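Local coordinates for protein cellulase (Xanthomonas axonopodis pv. citri, PDB 5HOS) that probably hydrolyses internal beta-1,4-glucosidic bonds of cellulose and related glucans, as an endo-beta-1,4-glucanase of glycosyl hydrolase family 5, at residues A[52-57]-A[71-76]; A[94-99]-A[144-149]. All blocks are in the same frame, centred on the assembly; numbering follows the deposited sequence.

Interaction 1 (52-57 with 71-76) is a buried contact made largely of carbon atoms, its centre about 12 Å from the centre of the chain, whereas interaction 2 (94-99 with 144-149) is partly buried, its centre about 17 Å from that of the chain. Both make use of helix 90-105: it forms one side of interaction 2, and its residues Leu95, Ile96 and Ala99 pack on Tyr54, Leu73 and Ile75 of interaction 1. The closest link between the contacts joins Tyr54 OH to Ile96 CG1 at 3.6 Å. Chemistry follows position: interaction 1 is methyl, ring and proline packing, while interaction 2 keeps an apolar inner half, Ile96 on Phe146, and adds a guanidinium-to-carbonyl hydrogen bond at the surface.

Interaction 1. Residues A[52-57]-A[71-76]; sequences YRYPAA and VRLPIL
Tyr54 and Pro55 of the loop that leads into helix 57-65 lie over Leu73 and Ile75 of strand 70-75. The close part of the contact is a short row of van der Waals contacts. The two methyls of Leu73 divide the loop between them: CD2 meets Tyr54 CE2 at 4.0 Å, while CD1 meets the proline ring at Pro55 CD, 3.9 Å away. Leu73 points toward the loop, and its first torsion (chi1 -175°) sets CG opposite the backbone N, carrying both methyls to it; its branch approaches the tyrosine side chain at about a right angle. Farther along, Ile75 CG2 comes within 3.5 Å of Tyr54 OH, although the end of that side chain leads away from the loop. Strand 70-75 is the second of the eight parallel strands that close the barrel of this (beta/alpha)8 fold, the TIM barrel of family 5 glycosidases. Leu73 and Ile75 are on its outer surface, where helix 90-105 also packs on them, whereas Arg72, just before Leu73, is turned to the other side and forms salt bridges to Glu227 and Glu271. The phenol oxygen is buried but satisfied, since it is hydrogen-bonded to Gln92 OE1, and Tyr52 OH is bonded to NE2 of the same glutamine. The loose side begins beyond Tyr54 and Pro55. The backbones are well separated even at their nearest pair, with Tyr54 CA 8.8 Å from Leu73 CA, and just 150 Å² is buried in total. On this side the chain runs out toward solvent at Ala57, and Arg53 turns to Glu59 and Trp309 instead of the strand.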
loop_
_atom_site.group_PDB
_atom_site.type_symbol
_atom_site.label_atom_id
_atom_site.label_comp_id
_atom_site.label_asym_id
_atom_site.label_seq_id
_atom_site.Cartn_x
_atom_site.Cartn_y
_atom_site.Cartn_z
ATOM N N TYR A 52 -15.171 10.961 5.974
ATOM C CA TYR A 52 -13.856 10.338 6.114
ATOM C C TYR A 52 -13.113 10.967 7.299
ATOM O O TYR A 52 -13.535 11.997 7.819
ATOM C CB TYR A 52 -13.059 10.529 4.818
ATOM C CG TYR A 52 -12.647 11.965 4.533
ATOM C CD1 TYR A 52 -13.517 12.854 3.912
ATOM C CD2 TYR A 52 -11.364 12.427 4.874
ATOM C CE1 TYR A 52 -13.139 14.164 3.641
ATOM C CE2 TYR A 52 -10.983 13.737 4.618
ATOM C CZ TYR A 52 -11.861 14.597 3.997
ATOM O OH TYR A 52 -11.480 15.892 3.735
ATOM N N ARG A 53 -12.004 10.343 7.695
ATOM C CA ARG A 53 -11.210 10.766 8.857
ATOM C C ARG A 53 -9.732 10.499 8.610
ATOM O O ARG A 53 -9.381 9.642 7.798
ATOM C CB ARG A 53 -11.633 9.986 10.112
ATOM C CG ARG A 53 -11.413 8.478 10.004
ATOM C CD ARG A 53 -11.651 7.730 11.304
ATOM N NE ARG A 53 -10.592 7.934 12.300
ATOM C CZ ARG A 53 -10.638 8.778 13.337
ATOM N NH1 ARG A 53 -11.697 9.562 13.563
ATOM N NH2 ARG A 53 -9.598 8.842 14.169
ATOM N N TYR A 54 -8.883 11.227 9.330
ATOM C CA TYR A 54 -7.473 10.883 9.462
ATOM C C TYR A 54 -7.242 10.302 10.862
ATOM O O TYR A 54 -8.049 10.528 11.770
ATOM C CB TYR A 54 -6.583 12.105 9.189
ATOM C CG TYR A 54 -6.339 12.336 7.710
ATOM C CD1 TYR A 54 -7.358 12.792 6.877
ATOM C CD2 TYR A 54 -5.088 12.084 7.137
ATOM C CE1 TYR A 54 -7.147 12.988 5.520
ATOM C CE2 TYR A 54 -4.868 12.281 5.781
ATOM C CZ TYR A 54 -5.894 12.732 4.976
ATOM O OH TYR A 54 -5.678 12.929 3.634
ATOM N N PRO A 55 -6.158 9.533 11.043
ATOM C CA PRO A 55 -5.928 8.922 12.355
ATOM C C PRO A 55 -5.569 9.928 13.458
ATOM O O PRO A 55 -4.906 10.925 13.191
ATOM C CB PRO A 55 -4.745 7.967 12.100
ATOM C CG PRO A 55 -4.621 7.853 10.620
ATOM C CD PRO A 55 -5.109 9.154 10.076
ATOM N N ALA A 56 -6.023 9.666 14.684
ATOM C CA ALA A 56 -5.562 10.409 15.860
ATOM C C ALA A 56 -4.094 10.097 16.113
ATOM O O ALA A 56 -3.618 9.041 15.733
ATOM C CB ALA A 56 -6.393 10.044 17.082
ATOM N N ALA A 57 -3.385 11.014 16.765
ATOM C CA ALA A 57 -1.955 10.827 17.052
ATOM C C ALA A 57 -1.657 9.551 17.863
ATOM O O ALA A 57 -0.649 8.877 17.614
ATOM C CB ALA A 57 -1.390 12.055 17.762
ATOM N N VAL A 71 3.088 2.970 8.769
ATOM C CA VAL A 71 1.668 3.153 8.505
ATOM C C VAL A 71 1.519 3.350 7.006
ATOM O O VAL A 71 2.194 4.197 6.421
ATOM C CB VAL A 71 1.109 4.381 9.264
ATOM C CG1 VAL A 71 -0.228 4.844 8.696
ATOM C CG2 VAL A 71 0.993 4.048 10.746
ATOM N N ARG A 72 0.648 2.567 6.381
ATOM C CA ARG A 72 0.220 2.871 5.024
ATOM C C ARG A 72 -1.046 3.682 5.168
ATOM O O ARG A 72 -1.998 3.255 5.850
ATOM C CB ARG A 72 0.007 1.614 4.179
ATOM C CG ARG A 72 -0.407 1.873 2.732
ATOM C CD ARG A 72 -0.163 0.629 1.899
ATOM N NE ARG A 72 -0.551 0.697 0.492
ATOM C CZ ARG A 72 -1.731 0.326 -0.021
ATOM N NH1 ARG A 72 -2.734 -0.100 0.752
ATOM N NH2 ARG A 72 -1.912 0.381 -1.337
ATOM N N LEU A 73 -1.041 4.856 4.549
ATOM C CA LEU A 73 -2.134 5.812 4.673
ATOM C C LEU A 73 -2.837 6.024 3.331
ATOM O O LEU A 73 -2.364 6.797 2.497
ATOM C CB LEU A 73 -1.585 7.132 5.208
ATOM C CG LEU A 73 -2.605 8.221 5.519
ATOM C CD1 LEU A 73 -3.358 7.881 6.795
ATOM C CD2 LEU A 73 -1.912 9.573 5.622
ATOM N N PRO A 74 -3.968 5.328 3.118
ATOM C CA PRO A 74 -4.765 5.570 1.936
ATOM C C PRO A 74 -5.373 6.972 1.941
ATOM O O PRO A 74 -5.954 7.385 2.951
ATOM C CB PRO A 74 -5.882 4.530 2.045
ATOM C CG PRO A 74 -5.328 3.445 2.866
ATOM C CD PRO A 74 -4.493 4.174 3.880
ATOM N N ILE A 75 -5.205 7.680 0.825
ATOM C CA ILE A 75 -5.835 8.975 0.583
ATOM C C ILE A 75 -6.486 8.938 -0.786
ATOM O O ILE A 75 -6.100 8.126 -1.631
ATOM C CB ILE A 75 -4.841 10.151 0.696
ATOM C CG1 ILE A 75 -3.744 10.114 -0.383
ATOM C CG2 ILE A 75 -4.201 10.152 2.073
ATOM C CD1 ILE A 75 -4.049 10.887 -1.643
ATOM N N LEU A 76 -7.490 9.793 -0.989
ATOM C CA LEU A 76 -8.175 9.894 -2.275
ATOM C C LEU A 76 -7.572 10.987 -3.115
ATOM O O LEU A 76 -7.533 12.140 -2.682
ATOM C CB LEU A 76 -9.657 10.229 -2.102
ATOM C CG LEU A 76 -10.718 9.144 -2.061
ATOM C CD1 LEU A 76 -12.066 9.809 -2.297
ATOM C CD2 LEU A 76 -10.491 8.036 -3.074
#

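Interaction 2. Residues A[94-99]-A[144-149]; sequences ALIRQA and IAFKSD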
loop_
_atom_site.group_PDB
_atom_site.type_symbol
_atom_site.label_atom_id
_atom_site.label_comp_id
_atom_site.label_asym_id
_atom_site.label_seq_id
_atom_site.Cartn_x
_atom_site.Cartn_y
_atom_site.Cartn_z
ATOM N N ALA A 94 -2.307 19.575 4.419
ATOM C CA ALA A 94 -2.016 19.753 5.853
ATOM C C ALA A 94 -2.404 18.525 6.683
ATOM O O ALA A 94 -1.697 18.172 7.612
ATOM C CB ALA A 94 -2.690 21.004 6.398
ATOM N N LEU A 95 -3.511 17.861 6.342
ATOM C CA LEU A 95 -3.867 16.603 7.019
ATOM C C LEU A 95 -2.805 15.533 6.835
ATOM O O LEU A 95 -2.458 14.847 7.781
ATOM C CB LEU A 95 -5.232 16.074 6.573
ATOM C CG LEU A 95 -6.394 16.871 7.153
ATOM C CD1 LEU A 95 -7.649 16.692 6.309
ATOM C CD2 LEU A 95 -6.640 16.480 8.603
ATOM N N ILE A 96 -2.282 15.406 5.622
ATOM C CA ILE A 96 -1.220 14.431 5.349
ATOM C C ILE A 96 0.052 14.850 6.089
ATOM O O ILE A 96 0.716 14.009 6.675
ATOM C CB ILE A 96 -0.970 14.233 3.835
ATOM C CG1 ILE A 96 -2.233 13.662 3.171
ATOM C CG2 ILE A 96 0.202 13.283 3.590
ATOM C CD1 ILE A 96 -2.234 13.751 1.656
ATOM N N ARG A 97 0.376 16.141 6.092
ATOM C CA ARG A 97 1.530 16.623 6.877
ATOM C C ARG A 97 1.396 16.306 8.367
ATOM O O ARG A 97 2.379 15.967 9.019
ATOM C CB ARG A 97 1.746 18.120 6.702
ATOM C CG ARG A 97 2.335 18.531 5.372
ATOM C CD ARG A 97 2.803 19.973 5.449
ATOM N NE ARG A 97 3.051 20.541 4.130
ATOM C CZ ARG A 97 4.093 20.257 3.352
ATOM N NH1 ARG A 97 5.025 19.386 3.727
ATOM N NH2 ARG A 97 4.199 20.848 2.169
ATOM N N GLN A 98 0.182 16.417 8.898
ATOM C CA GLN A 98 -0.068 16.067 10.295
ATOM C C GLN A 98 0.113 14.565 10.544
ATOM O O GLN A 98 0.631 14.170 11.587
ATOM C CB GLN A 98 -1.483 16.467 10.722
ATOM C CG GLN A 98 -1.694 16.439 12.234
ATOM C CD GLN A 98 -0.854 17.481 12.972
ATOM O OE1 GLN A 98 -0.789 18.638 12.568
ATOM N NE2 GLN A 98 -0.217 17.077 14.065
ATOM N N ALA A 99 -0.367 13.744 9.610
ATOM C CA ALA A 99 -0.200 12.296 9.682
ATOM C C ALA A 99 1.277 11.925 9.709
ATOM O O ALA A 99 1.692 11.127 10.541
ATOM C CB ALA A 99 -0.902 11.599 8.519
ATOM N N ILE A 144 7.464 17.213 -4.383
ATOM C CA ILE A 144 7.956 18.508 -3.905
ATOM C C ILE A 144 7.563 18.724 -2.439
ATOM O O ILE A 144 8.399 19.123 -1.637
ATOM C CB ILE A 144 7.485 19.681 -4.810
ATOM C CG1 ILE A 144 8.190 19.593 -6.175
ATOM C CG2 ILE A 144 7.776 21.036 -4.161
ATOM C CD1 ILE A 144 7.536 20.388 -7.289
ATOM N N ALA A 145 6.302 18.454 -2.104
ATOM C CA ALA A 145 5.800 18.674 -0.749
ATOM C C ALA A 145 6.546 17.870 0.314
ATOM O O ALA A 145 6.735 18.364 1.419
ATOM C CB ALA A 145 4.309 18.370 -0.672
ATOM N N PHE A 146 6.965 16.650 -0.030
ATOM C CA PHE A 146 7.656 15.753 0.898
ATOM C C PHE A 146 9.051 15.394 0.439
ATOM O O PHE A 146 9.551 14.319 0.780
ATOM C CB PHE A 146 6.811 14.506 1.123
ATOM C CG PHE A 146 5.511 14.811 1.792
ATOM C CD1 PHE A 146 5.483 15.131 3.150
ATOM C CD2 PHE A 146 4.330 14.835 1.070
ATOM C CE1 PHE A 146 4.295 15.452 3.774
ATOM C CE2 PHE A 146 3.137 15.151 1.697
ATOM C CZ PHE A 146 3.124 15.459 3.044
ATOM N N LYS A 147 9.679 16.325 -0.284
ATOM C CA LYS A 147 10.960 16.082 -0.976
ATOM C C LYS A 147 12.037 15.560 -0.049
ATOM O O LYS A 147 12.497 16.264 0.849
ATOM C CB LYS A 147 11.464 17.352 -1.670
ATOM C CG LYS A 147 12.762 17.143 -2.460
ATOM C CD LYS A 147 13.151 18.386 -3.245
ATOM C CE LYS A 147 14.572 18.282 -3.770
ATOM N NZ LYS A 147 14.875 19.403 -4.707
ATOM N N SER A 148 12.410 14.311 -0.279
ATOM C CA SER A 148 13.523 13.654 0.387
ATOM C C SER A 148 13.371 13.538 1.910
ATOM O O SER A 148 14.350 13.381 2.625
ATOM C CB SER A 148 14.846 14.338 0.011
ATOM O OG SER A 148 15.007 14.354 -1.385
ATOM N N ASP A 149 12.136 13.581 2.390
ATOM C CA ASP A 149 11.845 13.361 3.781
ATOM C C ASP A 149 11.849 11.849 3.963
ATOM O O ASP A 149 10.970 11.158 3.466
ATOM C CB ASP A 149 10.485 13.968 4.124
ATOM C CG ASP A 149 10.114 13.808 5.589
ATOM O OD1 ASP A 149 10.583 12.862 6.240
ATOM O OD2 ASP A 149 9.326 14.639 6.094
#
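A mixed polar and apolar contact joins two successive helices of the layer round the barrel: Arg97 and Ile96 of helix 90-105 meet Ala145 and Phe146 at the C-terminal end of helix 132-145. The polar part is one hydrogen bond, from Arg97 NH1 to Ala145 O at 3.0 Å, with an N-H...O angle of 155°. The donor sits above the carbonyl plane, 37° out of it, and the oxygen is near the edge of the guanidinium, slightly tilted from its plane. A carbonyl in the last turn of a helix would be expected to attract a positive group. Arg97 reaches it with a chain extended from CG to NE, and on the way its aliphatic part passes obliquely by the ring of Phe146, Arg97 CG lying 3.9 Å from Phe146 CZ. The guanidinium and ring planes are 46° apart, and with Arg97 CZ 5.2 Å from the ring centroid any cation-pi attraction is weak at most.

On the buried side, Ile96 CG2 touches Phe146 CZ at 3.7 Å, the two side chains crossing at about a right angle. The phenylalanine ring fills the seam between helix 90-105 and strand 152-155, packing also on Leu93, Val100, Val152 and Phe154, while Arg97 lies on the exposed side. Phe146 is the first residue to leave helical geometry, and a type II turn from Phe146 to Asp149 follows, closed by Asp149 N to Phe146 O at 3.1 Å. Here the chain passes from helix 132-145 into strand 152-155, the alpha-to-beta connection of a (beta/alpha)8 barrel.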